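Local coordinates for protein alpha-/beta-galactoside alpha-2,3-sialyltransferase (Photobacterium phosphoreum, PDB 2ZWI) that probably transfers sialic acid from a CMP-linked donor to galactosides in alpha-2,3 linkage, and binds CMP, at residues Ser53-Lys56 and Glu60-Lys63. Residues are numbered along the deposited sequence; the frame is centred on the assembly and turned at random.
Sequences SFFK and ELIK
Phe55, just past the end of strand 52-54, comes closest to Leu61 in the first turns of helix 58-70, with the CA of Phe55 5.6 Å from the CA of Leu61. No hydrogen bond joins the two segments. The Phe55 ring packs on the backbone and the inner side-chain atoms of Leu61, with Glu60 at its rim. Leu61 CA sits over one face of the Phe55 ring, displaced toward the rim. It is 3.9 Å from the ring centroid and 19° off the ring normal, a CH-pi contact. With CG anti to the carbonyl carbon (chi1 -60°), Phe55 turns this face to Leu61 CA. The base of the Leu61 side chain supports the same ring, with Leu61 CB 3.8 Å from Phe55 CG. Farther out, Leu61 CG lies 3.9 Å from Phe55 CD2. The two side chains cross at about a right angle. Glu60 O, on the same side of the ring plane as Leu61 CA, approaches Phe55 CD1 obliquely, 3.8 Å away. Glu60 adds its CB, 4.1 Å from Phe55 CD1. Its chain bends at CB-CG (chi2 -49°), and the carboxylate leads away and takes no part. The contact rests on van der Waals and CH-pi packing, with one carbonyl oxygen near the ring. Edge strand 52-54, helix 58-70 and strand 74-82 form a beta-alpha-beta crossover in the seven-stranded parallel sheet of this GT-B-clan protein, away from the CMP and zinc sites. Phe55 also touches Leu33 of strand 31-36. Leu61 reaches Leu33 too, and Val7 and Val9 of strand 3-10, which seats the helix over these inner strands.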
ATOM      1  N   SER A  53      12.864   9.864  15.897  1.00 15.57           N
ATOM      2  CA  SER A  53      13.957  10.424  15.110  1.00 15.73           C
ATOM      3  C   SER A  53      13.765   9.978  13.663  1.00 15.32           C
ATOM      4  O   SER A  53      13.399   8.829  13.403  1.00 14.33           O
ATOM      5  CB  SER A  53      15.315   9.926  15.607  1.00 15.83           C
ATOM      6  OG  SER A  53      15.552  10.352  16.938  1.00 17.89           O
ATOM      7  N   PHE A  54      14.021  10.898  12.736  1.00 15.36           N
ATOM      8  CA  PHE A  54      13.957  10.607  11.313  1.00 15.08           C
ATOM      9  C   PHE A  54      15.349  10.472  10.724  1.00 15.81           C
ATOM     10  O   PHE A  54      16.258  11.249  11.052  1.00 15.70           O
ATOM     11  CB  PHE A  54      13.170  11.684  10.561  1.00 15.13           C
ATOM     12  CG  PHE A  54      12.805  11.278   9.158  1.00 15.46           C
ATOM     13  CD1 PHE A  54      11.683  10.491   8.924  1.00 14.83           C
ATOM     14  CD2 PHE A  54      13.607  11.647   8.081  1.00 14.72           C
ATOM     15  CE1 PHE A  54      11.359  10.076   7.640  1.00 14.22           C
ATOM     16  CE2 PHE A  54      13.283  11.248   6.780  1.00 14.99           C
ATOM     17  CZ  PHE A  54      12.163  10.458   6.560  1.00 13.68           C
ATOM     18  N   PHE A  55      15.496   9.488   9.844  1.00 15.98           N
ATOM     19  CA  PHE A  55      16.750   9.185   9.169  1.00 16.61           C
ATOM     20  C   PHE A  55      16.497   9.200   7.673  1.00 17.18           C
ATOM     21  O   PHE A  55      15.508   8.632   7.204  1.00 16.74           O
ATOM     22  CB  PHE A  55      17.269   7.826   9.637  1.00 16.10           C
ATOM     23  CG  PHE A  55      17.520   7.772  11.111  1.00 16.61           C
ATOM     24  CD1 PHE A  55      18.748   8.159  11.632  1.00 17.56           C
ATOM     25  CD2 PHE A  55      16.514   7.381  11.985  1.00 16.42           C
ATOM     26  CE1 PHE A  55      18.976   8.131  13.003  1.00 18.12           C
ATOM     27  CE2 PHE A  55      16.728   7.354  13.339  1.00 16.73           C
ATOM     28  CZ  PHE A  55      17.960   7.730  13.855  1.00 16.97           C
ATOM     29  N   LYS A  56      17.374   9.878   6.935  1.00 18.15           N
ATOM     30  CA  LYS A  56      17.224  10.009   5.489  1.00 19.54           C
ATOM     31  C   LYS A  56      17.485   8.703   4.757  1.00 19.95           C
ATOM     32  O   LYS A  56      17.005   8.516   3.640  1.00 20.39           O
ATOM     33  CB  LYS A  56      18.143  11.104   4.942  1.00 20.40           C
ATOM     34  CG  LYS A  56      17.704  12.521   5.276  1.00 21.68           C
ATOM     35  CD  LYS A  56      18.909  13.451   5.259  1.00 26.26           C
ATOM     36  CE  LYS A  56      18.517  14.902   5.492  1.00 28.14           C
ATOM     37  NZ  LYS A  56      18.065  15.543   4.228  1.00 30.82           N
ATOM     38  N   GLU A  60      21.964   4.993   8.019  1.00 17.54           N
ATOM     39  CA  GLU A  60      21.987   5.925   9.162  1.00 17.97           C
ATOM     40  C   GLU A  60      21.099   5.445  10.306  1.00 16.81           C
ATOM     41  O   GLU A  60      21.482   5.535  11.466  1.00 16.99           O
ATOM     42  CB  GLU A  60      21.592   7.356   8.775  1.00 18.51           C
ATOM     43  CG  GLU A  60      22.644   8.149   7.966  1.00 22.60           C
ATOM     44  CD  GLU A  60      24.058   8.111   8.552  1.00 28.32           C
ATOM     45  OE1 GLU A  60      25.005   7.891   7.761  1.00 31.74           O
ATOM     46  OE2 GLU A  60      24.239   8.301   9.782  1.00 30.01           O
ATOM     47  N   LEU A  61      19.916   4.940   9.972  1.00 16.46           N
ATOM     48  CA  LEU A  61      18.985   4.431  10.984  1.00 15.66           C
ATOM     49  C   LEU A  61      19.606   3.267  11.746  1.00 15.75           C
ATOM     50  O   LEU A  61      19.540   3.205  12.981  1.00 15.76           O
ATOM     51  CB  LEU A  61      17.635   4.043  10.355  1.00 14.97           C
ATOM     52  CG  LEU A  61      16.540   3.514  11.299  1.00 13.53           C
ATOM     53  CD1 LEU A  61      15.144   3.824  10.755  1.00 13.76           C
ATOM     54  CD2 LEU A  61      16.704   2.009  11.553  1.00 14.29           C
ATOM     55  N   ILE A  62      20.220   2.354  11.003  1.00 16.09           N
ATOM     56  CA  ILE A  62      20.863   1.177  11.570  1.00 16.17           C
ATOM     57  C   ILE A  62      21.996   1.553  12.546  1.00 16.85           C
ATOM     58  O   ILE A  62      22.126   0.949  13.611  1.00 16.93           O
ATOM     59  CB  ILE A  62      21.348   0.233  10.449  1.00 16.01           C
ATOM     60  CG1 ILE A  62      20.161  -0.573   9.892  1.00 15.67           C
ATOM     61  CG2 ILE A  62      22.454  -0.694  10.947  1.00 15.94           C
ATOM     62  CD1 ILE A  62      20.372  -1.146   8.512  1.00 15.30           C
ATOM     63  N   LYS A  63      22.786   2.560  12.183  1.00 17.86           N
ATOM     64  CA  LYS A  63      23.854   3.090  13.037  1.00 19.15           C
ATOM     65  C   LYS A  63      23.336   3.558  14.413  1.00 18.99           C
ATOM     66  O   LYS A  63      23.925   3.232  15.444  1.00 18.63           O
ATOM     67  CB  LYS A  63      24.574   4.232  12.311  1.00 19.60           C
ATOM     68  CG  LYS A  63      25.748   4.839  13.069  1.00 22.89           C
ATOM     69  CD  LYS A  63      27.088   4.248  12.645  1.00 26.78           C
ATOM     70  CE  LYS A  63      28.230   4.792  13.509  1.00 29.10           C
ATOM     71  NZ  LYS A  63      28.345   6.298  13.473  1.00 30.73           N
TER